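PDB 7CHU: putative pectin lyase from Geobacillus virus E2, which probably serves as the trimeric tailspike of a thermophilic phage, recognising the host cell surface and perhaps cleaving its polysaccharides during invasion. Local coordinates for residues D293-P298 with Y322-N326; C346-F350 with G367-G371; G141-I147 with K176-D180; V316-F321 with K337-F343; N382-F386 with L397-Y403. The contacts are given in a common frame with arbitrary orientation. Residues are numbered along the deposited sequence.

Interaction 1 (D293-P298 with Y322-N326); sequences DPSALP and YQCNN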
# COMPACT_ATOMS: atom_id res chain seq x y z
N ASP A 293 27.01 2.62 2.26
CA ASP A 293 28.15 2.62 1.35
C ASP A 293 27.89 1.61 0.23
O ASP A 293 28.07 0.40 0.43
CB ASP A 293 29.43 2.29 2.12
CG ASP A 293 30.66 2.16 1.24
OD1 ASP A 293 30.59 2.43 0.01
OD2 ASP A 293 31.73 1.79 1.80
N PRO A 294 27.44 2.06 -0.94
CA PRO A 294 27.18 1.12 -2.04
C PRO A 294 28.43 0.67 -2.79
O PRO A 294 28.32 -0.23 -3.63
CB PRO A 294 26.24 1.90 -2.96
CG PRO A 294 26.58 3.34 -2.69
CD PRO A 294 26.97 3.42 -1.24
N SER A 295 29.60 1.23 -2.49
CA SER A 295 30.81 0.88 -3.25
C SER A 295 31.32 -0.52 -2.91
O SER A 295 31.91 -1.18 -3.76
CB SER A 295 31.90 1.92 -3.00
OG SER A 295 32.51 1.74 -1.72
N ALA A 296 31.10 -0.99 -1.68
CA ALA A 296 31.67 -2.25 -1.22
C ALA A 296 30.88 -2.74 -0.02
O ALA A 296 30.31 -1.96 0.75
CB ALA A 296 33.14 -2.09 -0.84
N LEU A 297 30.88 -4.06 0.15
CA LEU A 297 30.29 -4.71 1.32
C LEU A 297 31.34 -5.66 1.88
O LEU A 297 31.86 -6.50 1.14
CB LEU A 297 29.01 -5.45 0.91
CG LEU A 297 28.17 -6.01 2.05
CD1 LEU A 297 27.50 -4.89 2.84
CD2 LEU A 297 27.15 -6.98 1.47
N PRO A 298 31.72 -5.55 3.16
CA PRO A 298 31.27 -4.68 4.25
C PRO A 298 31.44 -3.20 3.97
O PRO A 298 30.57 -2.42 4.35
CB PRO A 298 32.18 -5.10 5.43
CG PRO A 298 32.67 -6.44 5.08
CD PRO A 298 32.80 -6.45 3.60
N TYR A 322 18.52 -3.03 0.72
CA TYR A 322 19.73 -3.04 -0.10
C TYR A 322 20.95 -2.69 0.73
O TYR A 322 20.91 -1.73 1.52
CB TYR A 322 19.58 -2.06 -1.28
CG TYR A 322 20.88 -1.71 -1.95
CD1 TYR A 322 21.57 -2.65 -2.70
CD2 TYR A 322 21.43 -0.45 -1.81
CE1 TYR A 322 22.77 -2.33 -3.30
CE2 TYR A 322 22.62 -0.11 -2.41
CZ TYR A 322 23.28 -1.05 -3.16
OH TYR A 322 24.48 -0.72 -3.74
N GLN A 323 22.02 -3.47 0.56
CA GLN A 323 23.36 -3.17 1.06
C GLN A 323 23.42 -3.11 2.59
O GLN A 323 23.34 -2.02 3.18
CB GLN A 323 23.87 -1.86 0.45
CG GLN A 323 25.38 -1.64 0.53
CD GLN A 323 26.16 -2.43 -0.54
OE1 GLN A 323 25.63 -3.33 -1.17
NE2 GLN A 323 27.45 -2.11 -0.70
N CYS A 324 23.53 -4.28 3.24
CA CYS A 324 23.61 -4.42 4.72
C CYS A 324 24.75 -5.29 5.20
O CYS A 324 24.87 -6.44 4.78
CB CYS A 324 22.27 -4.94 5.23
SG CYS A 324 22.19 -5.27 7.00
N ASN A 325 25.56 -4.76 6.11
CA ASN A 325 26.64 -5.53 6.69
C ASN A 325 26.16 -6.33 7.91
O ASN A 325 26.72 -6.22 9.00
CB ASN A 325 27.78 -4.58 7.08
CG ASN A 325 29.02 -5.31 7.56
OD1 ASN A 325 29.24 -6.48 7.23
ND2 ASN A 325 29.85 -4.61 8.33
N ASN A 326 25.16 -7.18 7.69
CA ASN A 326 24.47 -7.92 8.75
C ASN A 326 23.28 -8.64 8.12
O ASN A 326 23.22 -8.77 6.90
CB ASN A 326 24.00 -7.00 9.88
CG ASN A 326 23.86 -7.73 11.21
OD1 ASN A 326 22.88 -8.42 11.45
ND2 ASN A 326 24.86 -7.58 12.07
O HOH W 1 28.82 -3.44 -3.18
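The amide of Gln323 ties the loop 293-298 to the strand. With chi1 t and chi2 p (79°), it bends so that NE2 donates to Asp293 O at 2.8 Å; NE2 also lies 3.2 Å from Ala296 O. A long, flexible amide suits a place where loop carbonyls point at the strand. The same NE2 reaches water 1 at 3.1 Å, which donates to Pro294 O, while OE1 accepts a hydrogen bond from Asn345 ND2. The loop keeps its shape by an Asx turn: Asp293, chi1 t, accepts at OD1 from Ser295 N (2.9 Å) and Ser295 OG (2.7 Å). The rigid, apolar Pro294, with no N-H to satisfy, suits a tight exposed loop and packs at the edge of the Tyr322 ring, CB 3.3 Å from Tyr322 OH. Leu297 (t, p) points toward the strand and sets CD1 3.6 Å from Cys324 O. After a cis peptide bond, Pro298 brings CB to 3.7 Å from Asn325 OD1; Asn325 centres an inverse gamma turn. The loop projects from one coil of the parallel beta-helix, between strands 288-290 and 307-309, and folds onto the next at strand 320-324; Leu297 also touches Asn345 of strand 342-346.

Interaction 2 (C346-F350 with G367-G371); sequences CTGYF and GQYFG
Phe350 lays its flat ring against both the backbone of 367-371 and the side chain of Phe370. With chi1 m (-63°) and chi2 -21°, it receives Phe370 CB over one face, 4.1 Å from the ring centroid (CH-pi); its CZ lies 3.6 Å from Gln368 N. Phe370, chi1 p (44°) and chi2 81°, turns its edge to that face in an offset edge-to-face pair, centroids 5.7 Å apart, planes at 69°. Cys346 is extended (-137/165), the chain turns through Thr347 (-89/-19) and Gly348 (-109/-144), and Phe350 sits at -61/-48. Cys346 CA lies nearest Phe370 CA (5.2 Å) and Thr347 CA nearest Gly371 CA (4.1 Å). Backbone bonds hold the register: Cys346 N to Tyr369 O (3.0 Å), Gly371 N to Gly348 O (2.9 Å). Tyr369 (75/58) turns the chain off strand 366-368. At Gly367 (155/-180) a CB would jam against the preceding carbonyl and crowd Phe350 CE2; Gly371 has ordinary angles (-67/150), but a CB would clash with Thr347 O. Such stacked turns are typical of a right-handed parallel beta-helix, the pectate lyase-like fold.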
# COMPACT_ATOMS: atom_id res chain seq x y z
N CYS A 346 23.58 -8.58 1.28
CA CYS A 346 23.90 -8.47 2.69
C CYS A 346 24.92 -9.55 3.07
O CYS A 346 25.17 -10.50 2.32
CB CYS A 346 22.66 -8.61 3.56
SG CYS A 346 21.89 -10.28 3.44
N THR A 347 25.53 -9.37 4.23
CA THR A 347 26.54 -10.30 4.71
C THR A 347 25.94 -11.45 5.51
O THR A 347 26.59 -12.49 5.65
CB THR A 347 27.59 -9.55 5.56
OG1 THR A 347 26.98 -9.06 6.75
CG2 THR A 347 28.15 -8.37 4.81
N GLY A 348 24.71 -11.31 6.01
CA GLY A 348 24.03 -12.39 6.72
C GLY A 348 22.89 -13.01 5.94
O GLY A 348 22.96 -13.12 4.71
N TYR A 349 21.83 -13.40 6.64
CA TYR A 349 20.59 -13.83 6.00
C TYR A 349 19.76 -12.61 5.60
O TYR A 349 19.88 -11.54 6.19
CB TYR A 349 19.77 -14.70 6.94
CG TYR A 349 20.53 -15.89 7.45
CD1 TYR A 349 20.59 -17.06 6.70
CD2 TYR A 349 21.15 -15.87 8.71
CE1 TYR A 349 21.26 -18.18 7.17
CE2 TYR A 349 21.84 -17.00 9.20
CZ TYR A 349 21.89 -18.14 8.41
OH TYR A 349 22.55 -19.26 8.86
N PHE A 350 18.89 -12.81 4.59
CA PHE A 350 17.85 -11.81 4.34
C PHE A 350 16.96 -11.69 5.57
O PHE A 350 16.69 -10.58 6.03
CB PHE A 350 17.00 -12.17 3.12
CG PHE A 350 17.76 -12.20 1.81
CD1 PHE A 350 18.97 -11.54 1.66
CD2 PHE A 350 17.25 -12.91 0.72
CE1 PHE A 350 19.66 -11.59 0.46
CE2 PHE A 350 17.92 -12.96 -0.49
CZ PHE A 350 19.14 -12.31 -0.62
N GLY A 367 15.17 -11.89 -4.17
CA GLY A 367 16.39 -11.16 -3.90
C GLY A 367 17.62 -11.92 -4.31
O GLY A 367 17.54 -13.04 -4.81
N GLN A 368 18.77 -11.30 -4.07
CA GLN A 368 20.02 -11.88 -4.52
C GLN A 368 21.15 -11.44 -3.60
O GLN A 368 21.13 -10.32 -3.07
CB GLN A 368 20.33 -11.48 -5.98
CG GLN A 368 21.38 -12.38 -6.63
CD GLN A 368 21.65 -12.00 -8.08
OE1 GLN A 368 21.12 -11.00 -8.57
NE2 GLN A 368 22.49 -12.77 -8.75
N TYR A 369 22.12 -12.34 -3.40
CA TYR A 369 23.39 -12.06 -2.73
C TYR A 369 23.22 -11.96 -1.22
O TYR A 369 23.52 -10.93 -0.61
CB TYR A 369 24.06 -10.79 -3.27
CG TYR A 369 24.49 -10.92 -4.72
CD1 TYR A 369 25.21 -12.05 -5.16
CD2 TYR A 369 24.16 -9.94 -5.65
CE1 TYR A 369 25.58 -12.19 -6.50
CE2 TYR A 369 24.54 -10.07 -6.97
CZ TYR A 369 25.25 -11.19 -7.39
OH TYR A 369 25.60 -11.30 -8.72
N PHE A 370 22.71 -13.03 -0.61
CA PHE A 370 22.86 -13.23 0.82
C PHE A 370 24.33 -13.54 1.12
O PHE A 370 25.17 -13.65 0.23
CB PHE A 370 21.92 -14.35 1.29
CG PHE A 370 21.92 -15.54 0.38
CD1 PHE A 370 22.93 -16.49 0.47
CD2 PHE A 370 20.94 -15.69 -0.59
CE1 PHE A 370 22.94 -17.58 -0.37
CE2 PHE A 370 20.96 -16.77 -1.45
CZ PHE A 370 21.96 -17.73 -1.33
N GLY A 371 24.63 -13.71 2.41
CA GLY A 371 26.02 -13.87 2.80
C GLY A 371 26.61 -15.18 2.30
O GLY A 371 25.92 -16.19 2.15

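Interaction 3 (G141-I147 with K176-D180); sequences GMSATCI and KMCID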
# COMPACT_ATOMS: atom_id res chain seq x y z
N GLY A 141 7.43 22.77 3.86
CA GLY A 141 7.96 21.71 3.03
C GLY A 141 9.03 20.93 3.76
O GLY A 141 9.68 21.49 4.66
N MET A 142 9.24 19.66 3.38
CA MET A 142 10.16 18.77 4.10
C MET A 142 11.60 19.29 4.19
O MET A 142 12.37 18.79 5.02
CB MET A 142 10.18 17.38 3.44
CG MET A 142 10.66 16.25 4.39
SD MET A 142 10.54 14.59 3.64
CE MET A 142 9.40 14.97 2.35
N SER A 143 12.00 20.22 3.33
CA SER A 143 13.28 20.90 3.47
C SER A 143 13.15 22.41 3.56
O SER A 143 14.05 23.06 4.12
CB SER A 143 14.20 20.53 2.29
OG SER A 143 15.53 21.01 2.42
N ALA A 144 12.06 22.98 3.05
CA ALA A 144 11.85 24.42 3.07
C ALA A 144 11.82 24.96 4.49
O ALA A 144 12.31 26.07 4.75
CB ALA A 144 10.54 24.77 2.35
N THR A 145 11.21 24.22 5.40
CA THR A 145 11.22 24.52 6.82
C THR A 145 12.19 23.54 7.46
O THR A 145 11.95 22.33 7.46
CB THR A 145 9.83 24.40 7.45
OG1 THR A 145 8.96 25.37 6.87
CG2 THR A 145 9.92 24.64 8.98
N CYS A 146 13.31 24.05 8.00
CA CYS A 146 14.34 23.19 8.55
C CYS A 146 14.75 23.65 9.95
O CYS A 146 15.20 24.79 10.13
CB CYS A 146 15.56 23.15 7.62
SG CYS A 146 16.88 22.00 8.20
N ILE A 147 14.59 22.77 10.93
CA ILE A 147 15.05 23.04 12.29
C ILE A 147 16.50 22.57 12.39
O ILE A 147 16.79 21.40 12.11
CB ILE A 147 14.16 22.32 13.32
CG1 ILE A 147 12.65 22.52 13.01
CG2 ILE A 147 14.50 22.74 14.73
CD1 ILE A 147 12.14 23.96 13.03
N LYS A 176 5.57 18.23 6.93
CA LYS A 176 6.21 19.14 5.99
C LYS A 176 7.31 20.01 6.62
O LYS A 176 7.31 21.24 6.49
CB LYS A 176 5.15 20.02 5.32
CG LYS A 176 3.99 19.27 4.72
CD LYS A 176 4.47 18.52 3.51
CE LYS A 176 3.34 17.76 2.80
NZ LYS A 176 3.92 17.14 1.55
N MET A 177 8.30 19.35 7.23
CA MET A 177 9.47 20.05 7.76
C MET A 177 10.56 19.03 8.05
O MET A 177 10.30 17.82 8.11
CB MET A 177 9.12 20.85 9.04
CG MET A 177 8.98 19.99 10.30
SD MET A 177 8.80 20.98 11.84
CE MET A 177 7.26 21.74 11.47
N CYS A 178 11.80 19.52 8.20
CA CYS A 178 12.98 18.70 8.48
C CYS A 178 13.54 19.08 9.85
O CYS A 178 13.55 20.26 10.22
CB CYS A 178 14.10 18.90 7.41
SG CYS A 178 15.62 17.82 7.59
N ILE A 179 14.01 18.08 10.59
CA ILE A 179 14.86 18.29 11.76
C ILE A 179 16.27 17.84 11.38
O ILE A 179 16.48 16.67 11.04
CB ILE A 179 14.36 17.52 12.99
CG1 ILE A 179 13.07 18.14 13.53
CG2 ILE A 179 15.44 17.54 14.09
CD1 ILE A 179 11.80 17.66 12.82
N ASP A 180 17.22 18.76 11.43
CA ASP A 180 18.61 18.50 11.04
C ASP A 180 19.48 18.62 12.30
O ASP A 180 19.68 19.73 12.82
CB ASP A 180 19.05 19.48 9.95
CG ASP A 180 20.52 19.31 9.55
OD1 ASP A 180 21.25 18.45 10.11
OD2 ASP A 180 20.94 20.08 8.65
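Ile147, Ile179 and Met177 form the apolar centre of this contact between successive coils of a parallel beta-helix, the fold of the pectate lyase-like family. Ile147 CB lies 4.3 Å from Ile179 CG1, and Ile147 CG1 is 4.3 Å from Met177 SD. Branched isoleucines fit the extended strands, and the flexible Met177 side chain reaches alongside them; Val157 and Phe158 of strand 156-160 and Phe117 pack on this group from within the same chain. The other face of the sheet carries Cys146 beside Cys178 on the neighbouring strand, with Cys146 SG 4.2 Å from Cys178 CB: small side chains in close register, without a disulfide. Between the faces, strands 145-147 and 177-180 run parallel at 24°, 4.6 Å apart at closest approach. Their ladder runs from Cys178 N to Thr145 O (2.9 Å) and from Ile147 N to Cys178 O (2.8 Å). Before it, the chain turns at 141-144, where Gly141 N donates to Lys176 O (3.0 Å); Gly141 adopts backbone angles of 163/155, and a side chain there would crowd Ala144. Toward the polar edge, Lys176, at a corner with phi and psi both positive, makes a salt bridge from NZ to Asp201, and Ser143 OG bonds to Asn107 of the second subunit. Asp180 OD1 accepts from Gln182 N, OD2 makes a salt bridge with Lys148, and Asp180 N closes the ladder 2.8 Å from Ile147 O.

Interaction 4 (V316-F321 with K337-F343); sequences VMNCYF and KIIGCDF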
# COMPACT_ATOMS: atom_id res chain seq x y z
N VAL A 316 5.80 -6.43 7.29
CA VAL A 316 6.79 -5.80 6.43
C VAL A 316 6.36 -6.08 4.99
O VAL A 316 6.68 -7.14 4.42
CB VAL A 316 8.21 -6.32 6.72
CG1 VAL A 316 9.25 -5.55 5.92
CG2 VAL A 316 8.52 -6.23 8.25
N MET A 317 5.62 -5.13 4.41
CA MET A 317 4.91 -5.31 3.15
C MET A 317 5.61 -4.55 2.03
O MET A 317 5.78 -3.33 2.10
CB MET A 317 3.46 -4.84 3.26
CG MET A 317 2.72 -5.41 4.45
SD MET A 317 2.52 -7.21 4.38
CE MET A 317 1.49 -7.39 2.91
N ASN A 318 5.98 -5.28 0.98
CA ASN A 318 6.59 -4.73 -0.23
C ASN A 318 7.64 -3.67 0.11
O ASN A 318 7.60 -2.52 -0.33
CB ASN A 318 5.53 -4.20 -1.24
CG ASN A 318 4.35 -3.47 -0.57
OD1 ASN A 318 3.49 -4.08 0.08
ND2 ASN A 318 4.29 -2.15 -0.78
N CYS A 319 8.61 -4.08 0.93
CA CYS A 319 9.70 -3.19 1.27
C CYS A 319 10.95 -3.57 0.51
O CYS A 319 11.13 -4.72 0.06
CB CYS A 319 9.98 -3.18 2.79
SG CYS A 319 8.60 -2.54 3.80
N TYR A 320 11.82 -2.58 0.37
CA TYR A 320 13.05 -2.66 -0.41
C TYR A 320 14.24 -2.62 0.55
O TYR A 320 14.38 -1.67 1.34
CB TYR A 320 13.10 -1.50 -1.40
CG TYR A 320 14.47 -1.15 -1.96
CD1 TYR A 320 15.22 -2.08 -2.69
CD2 TYR A 320 15.00 0.11 -1.77
CE1 TYR A 320 16.47 -1.75 -3.20
CE2 TYR A 320 16.23 0.45 -2.27
CZ TYR A 320 16.95 -0.47 -2.97
OH TYR A 320 18.17 -0.07 -3.44
N PHE A 321 15.08 -3.65 0.49
CA PHE A 321 16.28 -3.76 1.32
C PHE A 321 17.50 -3.84 0.42
O PHE A 321 17.52 -4.65 -0.51
CB PHE A 321 16.22 -5.01 2.20
CG PHE A 321 15.20 -4.94 3.31
CD1 PHE A 321 13.86 -5.25 3.05
CD2 PHE A 321 15.58 -4.55 4.59
CE1 PHE A 321 12.90 -5.18 4.07
CE2 PHE A 321 14.63 -4.48 5.62
CZ PHE A 321 13.30 -4.80 5.36
N LYS A 337 5.36 -10.86 9.42
CA LYS A 337 5.02 -11.13 8.02
C LYS A 337 5.93 -10.31 7.12
O LYS A 337 5.93 -9.08 7.17
CB LYS A 337 3.55 -10.79 7.77
CG LYS A 337 2.63 -11.72 8.56
CD LYS A 337 1.21 -11.24 8.62
CE LYS A 337 0.34 -12.18 9.48
NZ LYS A 337 0.85 -12.35 10.88
N ILE A 338 6.71 -11.02 6.31
CA ILE A 338 7.64 -10.46 5.34
C ILE A 338 7.08 -10.85 3.98
O ILE A 338 7.22 -12.00 3.53
CB ILE A 338 9.07 -10.99 5.54
CG1 ILE A 338 9.48 -11.07 7.04
CG2 ILE A 338 10.09 -10.17 4.71
CD1 ILE A 338 9.60 -9.76 7.68
N ILE A 339 6.38 -9.93 3.33
CA ILE A 339 5.56 -10.25 2.16
C ILE A 339 5.93 -9.31 1.02
O ILE A 339 5.82 -8.09 1.16
CB ILE A 339 4.06 -10.15 2.48
CG1 ILE A 339 3.63 -11.27 3.44
CG2 ILE A 339 3.23 -10.16 1.19
CD1 ILE A 339 2.17 -11.22 3.80
N GLY A 340 6.31 -9.89 -0.12
CA GLY A 340 6.60 -9.10 -1.30
C GLY A 340 7.83 -8.22 -1.19
O GLY A 340 7.92 -7.21 -1.89
N CYS A 341 8.78 -8.55 -0.31
CA CYS A 341 9.95 -7.70 -0.18
C CYS A 341 11.04 -8.16 -1.13
O CYS A 341 11.10 -9.32 -1.54
CB CYS A 341 10.47 -7.71 1.27
SG CYS A 341 9.20 -7.15 2.45
N ASP A 342 11.97 -7.26 -1.41
CA ASP A 342 13.13 -7.62 -2.19
C ASP A 342 14.39 -7.23 -1.42
O ASP A 342 14.45 -6.15 -0.83
CB ASP A 342 13.12 -6.97 -3.56
CG ASP A 342 14.07 -7.67 -4.52
OD1 ASP A 342 15.23 -7.20 -4.58
OD2 ASP A 342 13.66 -8.67 -5.20
N PHE A 343 15.38 -8.11 -1.48
CA PHE A 343 16.62 -8.02 -0.71
C PHE A 343 17.80 -8.10 -1.66
O PHE A 343 17.88 -9.04 -2.47
CB PHE A 343 16.72 -9.16 0.31
CG PHE A 343 15.53 -9.29 1.21
CD1 PHE A 343 15.51 -8.60 2.44
CD2 PHE A 343 14.48 -10.13 0.89
CE1 PHE A 343 14.44 -8.72 3.32
CE2 PHE A 343 13.38 -10.27 1.74
CZ PHE A 343 13.35 -9.56 2.97
O HOH W 2 16.22 -5.06 -3.31
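Two rungs of the parallel beta-helix meet here, each bending at a matching corner. Val316 fits beside Ile338, CG2 to CD1 at 3.7 Å, and its CG1 meets Cys341 SG at 3.8 Å, so the compact thiol fills the hollow at the corner. The Met317 side chain curls (all m) until CE touches Ile339 CG2 at 3.7 Å. Farther on, the rings of Phe321 and Phe343 lie nearly parallel at 23° but slid apart, centroids 5.1 Å apart, with Phe343 CE1 over one face of Phe321; like residues lie side by side from coil to coil. Phe289 stacks on Phe321, and Phe350 meets Phe343. At the corners Asn318 and Gly340 take positive phi, which both types tolerate well, and Asn318 CA lies 3.3 Å from Gly340 O. The face bearing Met317 and Ile339 also carries Asp342, buried against the second subunit, where it forms salt bridges with Arg335 and Lys337. Backbone bonds such as Asn318 N to Ile339 O (2.8 Å), with Cys319 N donating to Cys341 SG (3.5 Å), satisfy polar main chain. The chemistry implies coils joined by ladder and apolar packing, and subunits linked by Asp342 and by Lys337, which pairs with Asp342 of the third subunit.

Interaction 5 (N382-F386 with L397-Y403); sequences NENFF and LGWNRSY
Phe386, Trp399 and Phe385 dominate the buried area. Extended strand 385-386 (Phe385 -124/142, Phe386 -145/150) runs antiparallel to 398-399 (Gly398 -177/163, Trp399 -152/145): Phe386 and Gly398 form a hydrogen-bonded pair (CA-CA 5.5 Å), with Phe386 N to Gly398 O 2.9 Å and Gly398 N to Phe386 O 3.0 Å; Phe385 and Trp399 form a non-hydrogen-bonded pair (CA-CA 4.5 Å). Phe386, chi1 p (63°) and chi2 -92°, folds its ring over Gly398, whose CA lies 3.8 Å from the ring centroid (CH-pi); a CB there would clash with Phe386 CZ, so glycine fits. Phe386 CZ also reaches Tyr403 CD1 at 4.0 Å. Phe385, chi1 t and chi2 64°, sets CD1 3.9 Å from Trp399 CB; Trp399 is p (66°) with chi2 95°, its ring in a cation-pi contact with Lys396 of the third subunit. Asn400 (50/-122) gives a weak bond from N to Asn384 O (3.4 Å) and takes the second position of a type II' beta-hairpin turn, Trp399 to Ser402, where the parallel beta-helix gives way to antiparallel strands.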
# COMPACT_ATOMS: atom_id res chain seq x y z
N ASN A 382 12.08 -23.32 15.75
CA ASN A 382 10.66 -23.61 15.75
C ASN A 382 10.07 -23.41 14.35
O ASN A 382 10.73 -22.87 13.45
CB ASN A 382 9.92 -22.73 16.77
CG ASN A 382 10.28 -23.09 18.21
OD1 ASN A 382 10.48 -24.27 18.54
ND2 ASN A 382 10.40 -22.09 19.07
N GLU A 383 8.82 -23.81 14.19
CA GLU A 383 8.16 -23.76 12.88
C GLU A 383 7.96 -22.32 12.41
O GLU A 383 7.36 -21.49 13.11
CB GLU A 383 6.81 -24.48 12.93
CG GLU A 383 5.96 -24.26 11.66
CD GLU A 383 4.63 -25.02 11.68
OE1 GLU A 383 4.53 -26.02 12.40
OE2 GLU A 383 3.67 -24.63 10.99
N ASN A 384 8.45 -22.03 11.20
CA ASN A 384 8.11 -20.83 10.45
C ASN A 384 7.77 -21.24 9.03
O ASN A 384 8.06 -22.36 8.60
CB ASN A 384 9.25 -19.84 10.48
CG ASN A 384 9.55 -19.34 11.89
OD1 ASN A 384 9.04 -18.31 12.31
ND2 ASN A 384 10.39 -20.07 12.63
N PHE A 385 7.16 -20.34 8.27
CA PHE A 385 6.57 -20.69 6.99
C PHE A 385 7.16 -19.83 5.88
O PHE A 385 7.42 -18.64 6.07
CB PHE A 385 5.05 -20.51 7.07
CG PHE A 385 4.31 -20.91 5.83
CD1 PHE A 385 4.32 -22.24 5.39
CD2 PHE A 385 3.57 -19.97 5.12
CE1 PHE A 385 3.61 -22.61 4.21
CE2 PHE A 385 2.86 -20.34 3.97
CZ PHE A 385 2.89 -21.67 3.52
N PHE A 386 7.37 -20.42 4.72
CA PHE A 386 7.85 -19.59 3.61
C PHE A 386 7.26 -20.09 2.30
O PHE A 386 7.00 -21.28 2.13
CB PHE A 386 9.37 -19.56 3.52
CG PHE A 386 9.99 -20.91 3.23
CD1 PHE A 386 10.40 -21.73 4.28
CD2 PHE A 386 10.18 -21.35 1.92
CE1 PHE A 386 10.98 -22.99 4.02
CE2 PHE A 386 10.75 -22.60 1.64
CZ PHE A 386 11.16 -23.41 2.70
N LEU A 397 8.63 -23.75 -1.13
CA LEU A 397 7.61 -23.70 -0.09
C LEU A 397 8.07 -24.60 1.04
O LEU A 397 8.69 -25.65 0.79
CB LEU A 397 6.25 -24.15 -0.63
CG LEU A 397 5.04 -24.02 0.30
CD1 LEU A 397 3.77 -23.80 -0.52
CD2 LEU A 397 4.86 -25.24 1.17
N GLY A 398 7.79 -24.20 2.27
CA GLY A 398 8.19 -25.05 3.37
C GLY A 398 7.76 -24.51 4.71
O GLY A 398 7.37 -23.34 4.86
N TRP A 399 7.80 -25.41 5.68
CA TRP A 399 7.64 -25.05 7.08
C TRP A 399 8.39 -26.09 7.89
O TRP A 399 8.44 -27.26 7.51
CB TRP A 399 6.17 -25.01 7.50
CG TRP A 399 5.56 -26.33 7.45
CD1 TRP A 399 5.42 -27.23 8.48
CD2 TRP A 399 4.98 -26.95 6.30
NE1 TRP A 399 4.80 -28.38 8.03
CE2 TRP A 399 4.52 -28.23 6.69
CE3 TRP A 399 4.83 -26.56 4.96
CZ2 TRP A 399 3.90 -29.10 5.80
CZ3 TRP A 399 4.21 -27.42 4.08
CH2 TRP A 399 3.74 -28.67 4.50
N ASN A 400 8.99 -25.65 9.00
CA ASN A 400 9.83 -26.55 9.77
C ASN A 400 10.84 -27.25 8.86
O ASN A 400 11.61 -26.58 8.18
CB ASN A 400 8.98 -27.55 10.53
CG ASN A 400 9.66 -27.99 11.78
OD1 ASN A 400 10.45 -27.23 12.34
ND2 ASN A 400 9.42 -29.22 12.21
N ARG A 401 10.83 -28.59 8.81
CA ARG A 401 11.76 -29.32 7.94
C ARG A 401 11.04 -30.05 6.81
O ARG A 401 11.52 -31.08 6.30
CB ARG A 401 12.62 -30.27 8.76
CG ARG A 401 13.59 -29.53 9.68
CD ARG A 401 14.24 -30.47 10.71
NE ARG A 401 13.32 -30.80 11.79
CZ ARG A 401 12.79 -32.01 11.97
NH1 ARG A 401 13.10 -33.00 11.15
NH2 ARG A 401 11.95 -32.21 12.99
N SER A 402 9.91 -29.50 6.37
CA SER A 402 9.10 -30.02 5.28
C SER A 402 9.21 -29.08 4.08
O SER A 402 8.89 -27.89 4.20
CB SER A 402 7.63 -30.15 5.70
OG SER A 402 7.47 -31.02 6.83
N TYR A 403 9.69 -29.58 2.94
CA TYR A 403 10.10 -28.71 1.84
C TYR A 403 9.52 -29.15 0.51
O TYR A 403 9.52 -30.34 0.18
CB TYR A 403 11.63 -28.66 1.68
CG TYR A 403 12.40 -28.38 2.95
CD1 TYR A 403 12.22 -27.19 3.64
CD2 TYR A 403 13.30 -29.30 3.44
CE1 TYR A 403 12.93 -26.94 4.80
CE2 TYR A 403 13.99 -29.07 4.59
CZ TYR A 403 13.82 -27.88 5.26
OH TYR A 403 14.54 -27.66 6.42
O HOH W 3 10.71 -23.36 10.08

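From the N terminus, interaction 3 comes first: it closes a coil early in the beta-helix. Interaction 1 then pulls the loop 293-298 back onto strand 320-324, and interaction 4 crosses it, since its first segment, 316-321, lies inside interaction 1's loop and its second, 337-343, beyond it; both use strand 320-324. Interaction 2 follows in series, touching interaction 1 through Cys324 and Thr347 and interaction 4 through Phe343 and Gln368. Interaction 5 closes last, where the sheet turns antiparallel, its centre about 46 Å from that of interaction 3. All five reach one long sheet; interactions 2, 3 and 4 also touch the second subunit, interaction 4 the third as well, and interaction 5 both neighbours.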